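Long-range contact in amorpha-4,11-diene synthase (Artemisia annua, PDB 4GAX), which probably cyclises farnesyl diphosphate to sesquiterpenes such as amorpha-4,11-diene or alpha-bisabolol with loss of diphosphate, and is here an engineered variant: residues Arg220-Glu231 against Ala244-His255. Sequence-based numbering, arbitrary orientation.
Sequences RIEAVQYIPFYE and AKLEFNLLQSLH
With CG anti to the backbone N (chi1 -172°) and a bend at chi2, Arg220 lays its guanidinium flat on Phe248, whose ring, its CG likewise anti to the backbone N, offers a broad face to the cation. The planes are 15° apart and the centres 3.9 Å, a cation-pi stack. Over the opposite face lie Leu251 CD2, 3.6 Å from NH1, and the edge of the His255 ring, turned almost perpendicular to it. Arginine suits this place because its faces tolerate apolar neighbours while its N-H groups remain available round the edge: NH2 donates a somewhat bent bond to a lone pair of Phe248 O (3.0 Å), which also accepts from Gln252 N, and NE donates to a water that His255 ND1 meets at 2.7 Å; His255 NE2 has Phe294 as its partner. An alanine in place of Arg220 is likely to leave Phe248 without its stacking partner and open a gap among Phe248, Leu251, Gln252 and His255. Further along, Val224 CG1 presses on Phe248 CZ (3.4 Å), and branched Ile227 sets CG2 against Lys245 CG, 3.7 Å away. Lysine and glutamate, long and oppositely charged, span the remaining distance: Lys245 NZ forms a salt bridge with Glu231 OE2 (2.8 Å), met on the syn side. Helices 219-232 and 238-269 are consecutive and nearly antiparallel, these segments running at 152°, as a helical hairpin in this all-helical terpene synthase. The C-terminal end of the chain packs against the pair: Leu556 of helix 547-557 touches Arg220 and Val224, Met561 meets Ile227 and Phe248, and Ser562 O gives Lys245 NZ a further partner.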
# COMPACT_ATOMS: atom_id res chain seq x y z
N ARG A 220 7.03 -4.05 3.08
CA ARG A 220 7.22 -5.04 4.15
C ARG A 220 7.08 -6.47 3.63
O ARG A 220 7.73 -7.41 4.11
CB ARG A 220 6.22 -4.80 5.30
CG ARG A 220 6.46 -5.66 6.55
CD ARG A 220 7.80 -5.35 7.20
NE ARG A 220 7.91 -6.01 8.51
CZ ARG A 220 8.99 -5.99 9.28
NH1 ARG A 220 10.09 -5.34 8.89
NH2 ARG A 220 8.97 -6.62 10.46
N ILE A 221 6.22 -6.64 2.63
CA ILE A 221 6.07 -7.97 2.02
C ILE A 221 7.31 -8.29 1.18
O ILE A 221 7.76 -9.44 1.13
CB ILE A 221 4.80 -8.06 1.15
CG1 ILE A 221 3.55 -7.87 2.02
CG2 ILE A 221 4.72 -9.38 0.42
CD1 ILE A 221 2.23 -7.81 1.21
N GLU A 222 7.87 -7.29 0.51
CA GLU A 222 9.14 -7.52 -0.22
C GLU A 222 10.25 -7.96 0.72
O GLU A 222 10.99 -8.90 0.43
CB GLU A 222 9.56 -6.29 -1.02
CG GLU A 222 11.01 -6.34 -1.57
CD GLU A 222 11.20 -7.37 -2.68
OE1 GLU A 222 10.19 -7.94 -3.18
OE2 GLU A 222 12.37 -7.61 -3.08
N ALA A 223 10.35 -7.31 1.87
CA ALA A 223 11.40 -7.63 2.83
C ALA A 223 11.35 -9.09 3.26
O ALA A 223 12.37 -9.78 3.26
CB ALA A 223 11.33 -6.69 4.05
N VAL A 224 10.16 -9.57 3.61
CA VAL A 224 10.04 -10.97 4.04
C VAL A 224 10.50 -11.93 2.95
O VAL A 224 11.03 -12.99 3.25
CB VAL A 224 8.60 -11.36 4.52
CG1 VAL A 224 8.00 -10.29 5.39
CG2 VAL A 224 7.69 -11.63 3.35
N GLN A 225 10.30 -11.56 1.69
CA GLN A 225 10.70 -12.44 0.59
C GLN A 225 12.15 -12.19 0.17
O GLN A 225 12.86 -13.12 -0.24
CB GLN A 225 9.77 -12.28 -0.62
CG GLN A 225 8.29 -12.55 -0.32
CD GLN A 225 7.37 -12.17 -1.47
OE1 GLN A 225 7.82 -11.88 -2.59
NE2 GLN A 225 6.06 -12.16 -1.20
N TYR A 226 12.61 -10.94 0.25
CA TYR A 226 13.95 -10.62 -0.23
C TYR A 226 15.05 -11.07 0.73
O TYR A 226 16.14 -11.46 0.33
CB TYR A 226 14.09 -9.13 -0.52
CG TYR A 226 15.36 -8.77 -1.27
CD1 TYR A 226 15.53 -9.15 -2.60
CD2 TYR A 226 16.38 -8.04 -0.66
CE1 TYR A 226 16.69 -8.82 -3.30
CE2 TYR A 226 17.55 -7.71 -1.35
CZ TYR A 226 17.70 -8.10 -2.67
OH TYR A 226 18.85 -7.77 -3.36
N ILE A 227 14.75 -11.01 2.02
CA ILE A 227 15.73 -11.35 3.03
C ILE A 227 16.35 -12.75 2.80
O ILE A 227 17.58 -12.85 2.68
CB ILE A 227 15.15 -11.17 4.46
CG1 ILE A 227 15.07 -9.68 4.80
CG2 ILE A 227 16.04 -11.88 5.48
CD1 ILE A 227 14.36 -9.38 6.13
N PRO A 228 15.53 -13.81 2.66
CA PRO A 228 16.15 -15.12 2.43
C PRO A 228 16.87 -15.23 1.09
O PRO A 228 17.90 -15.90 1.01
CB PRO A 228 14.95 -16.09 2.44
CG PRO A 228 13.76 -15.23 2.08
CD PRO A 228 14.06 -13.91 2.76
N PHE A 229 16.34 -14.61 0.04
CA PHE A 229 17.05 -14.64 -1.23
C PHE A 229 18.41 -13.97 -1.07
O PHE A 229 19.43 -14.48 -1.55
CB PHE A 229 16.25 -13.99 -2.37
CG PHE A 229 17.05 -13.80 -3.63
CD1 PHE A 229 17.25 -14.85 -4.50
CD2 PHE A 229 17.63 -12.57 -3.93
CE1 PHE A 229 18.01 -14.70 -5.65
CE2 PHE A 229 18.39 -12.41 -5.08
CZ PHE A 229 18.58 -13.48 -5.94
N TYR A 230 18.44 -12.82 -0.40
CA TYR A 230 19.70 -12.08 -0.26
C TYR A 230 20.70 -12.90 0.55
O TYR A 230 21.88 -13.00 0.21
CB TYR A 230 19.46 -10.71 0.40
CG TYR A 230 20.69 -9.82 0.46
CD1 TYR A 230 21.13 -9.12 -0.67
CD2 TYR A 230 21.43 -9.70 1.63
CE1 TYR A 230 22.27 -8.30 -0.62
CE2 TYR A 230 22.57 -8.89 1.68
CZ TYR A 230 22.98 -8.19 0.56
OH TYR A 230 24.11 -7.41 0.62
N GLU A 231 20.21 -13.53 1.62
CA GLU A 231 21.08 -14.24 2.55
C GLU A 231 21.79 -15.38 1.85
O GLU A 231 22.91 -15.74 2.22
CB GLU A 231 20.27 -14.75 3.75
CG GLU A 231 21.12 -15.52 4.76
CD GLU A 231 20.36 -15.87 6.03
OE1 GLU A 231 19.12 -16.02 5.98
OE2 GLU A 231 21.02 -15.99 7.09
N ALA A 244 19.39 -6.75 8.92
CA ALA A 244 18.04 -6.84 8.37
C ALA A 244 17.18 -7.86 9.12
O ALA A 244 15.97 -7.65 9.31
CB ALA A 244 18.07 -7.17 6.87
N LYS A 245 17.78 -8.96 9.53
CA LYS A 245 17.01 -10.01 10.19
C LYS A 245 16.71 -9.65 11.63
O LYS A 245 15.60 -9.92 12.12
CB LYS A 245 17.75 -11.35 10.11
CG LYS A 245 17.89 -11.91 8.71
CD LYS A 245 18.80 -13.17 8.72
CE LYS A 245 18.00 -14.45 8.67
NZ LYS A 245 18.88 -15.67 8.83
N LEU A 246 17.69 -9.07 12.33
CA LEU A 246 17.49 -8.63 13.72
C LEU A 246 16.39 -7.57 13.76
O LEU A 246 15.51 -7.59 14.63
CB LEU A 246 18.79 -8.04 14.29
CG LEU A 246 19.75 -8.95 15.07
CD1 LEU A 246 19.68 -10.37 14.60
CD2 LEU A 246 21.19 -8.42 14.98
N GLU A 247 16.46 -6.64 12.81
CA GLU A 247 15.50 -5.55 12.73
C GLU A 247 14.13 -6.06 12.31
O GLU A 247 13.12 -5.59 12.81
CB GLU A 247 15.99 -4.49 11.75
CG GLU A 247 17.10 -3.64 12.31
CD GLU A 247 16.63 -2.75 13.45
OE1 GLU A 247 15.42 -2.40 13.49
OE2 GLU A 247 17.47 -2.40 14.30
N PHE A 248 14.10 -7.02 11.40
CA PHE A 248 12.82 -7.56 10.98
C PHE A 248 12.09 -8.07 12.19
O PHE A 248 10.90 -7.81 12.35
CB PHE A 248 12.97 -8.72 10.01
CG PHE A 248 11.66 -9.20 9.48
CD1 PHE A 248 11.07 -8.56 8.40
CD2 PHE A 248 10.97 -10.21 10.12
CE1 PHE A 248 9.84 -8.98 7.93
CE2 PHE A 248 9.72 -10.63 9.66
CZ PHE A 248 9.16 -10.02 8.56
N ASN A 249 12.80 -8.81 13.04
CA ASN A 249 12.16 -9.43 14.21
C ASN A 249 11.75 -8.39 15.25
O ASN A 249 10.67 -8.50 15.87
CB ASN A 249 13.05 -10.53 14.82
CG ASN A 249 13.07 -11.81 13.96
OD1 ASN A 249 12.24 -11.99 13.05
ND2 ASN A 249 14.01 -12.71 14.27
N LEU A 250 12.59 -7.38 15.46
CA LEU A 250 12.24 -6.30 16.38
C LEU A 250 10.99 -5.57 15.92
O LEU A 250 10.08 -5.31 16.71
CB LEU A 250 13.39 -5.30 16.49
CG LEU A 250 14.69 -5.86 17.07
CD1 LEU A 250 15.75 -4.76 17.19
CD2 LEU A 250 14.43 -6.53 18.42
N LEU A 251 10.93 -5.23 14.64
CA LEU A 251 9.77 -4.50 14.14
C LEU A 251 8.53 -5.39 14.13
O LEU A 251 7.43 -4.93 14.45
CB LEU A 251 10.06 -3.88 12.76
CG LEU A 251 8.99 -2.96 12.19
CD1 LEU A 251 8.66 -1.83 13.18
CD2 LEU A 251 9.49 -2.39 10.86
N GLN A 252 8.70 -6.67 13.82
CA GLN A 252 7.58 -7.60 13.94
C GLN A 252 7.01 -7.63 15.36
O GLN A 252 5.79 -7.71 15.54
CB GLN A 252 7.99 -9.01 13.52
CG GLN A 252 6.83 -9.98 13.44
CD GLN A 252 7.27 -11.38 13.09
OE1 GLN A 252 8.01 -12.02 13.85
NE2 GLN A 252 6.82 -11.86 11.92
N SER A 253 7.88 -7.56 16.37
CA SER A 253 7.40 -7.53 17.75
C SER A 253 6.55 -6.29 18.00
O SER A 253 5.54 -6.36 18.70
CB SER A 253 8.57 -7.57 18.76
OG SER A 253 9.14 -8.86 18.77
N LEU A 254 6.95 -5.16 17.42
CA LEU A 254 6.19 -3.92 17.58
C LEU A 254 4.82 -4.07 16.92
O LEU A 254 3.80 -3.69 17.49
CB LEU A 254 6.96 -2.74 16.97
CG LEU A 254 6.16 -1.44 16.91
CD1 LEU A 254 5.86 -0.88 18.32
CD2 LEU A 254 6.88 -0.40 16.07
N HIS A 255 4.80 -4.63 15.71
CA HIS A 255 3.54 -4.86 15.00
C HIS A 255 2.64 -5.75 15.84
O HIS A 255 1.43 -5.52 15.91
CB HIS A 255 3.77 -5.51 13.64
CG HIS A 255 4.53 -4.64 12.68
ND1 HIS A 255 5.27 -5.15 11.64
CD2 HIS A 255 4.64 -3.29 12.61
CE1 HIS A 255 5.82 -4.15 10.96
NE2 HIS A 255 5.45 -3.01 11.53
O HOH W 1 6.05 -7.38 10.40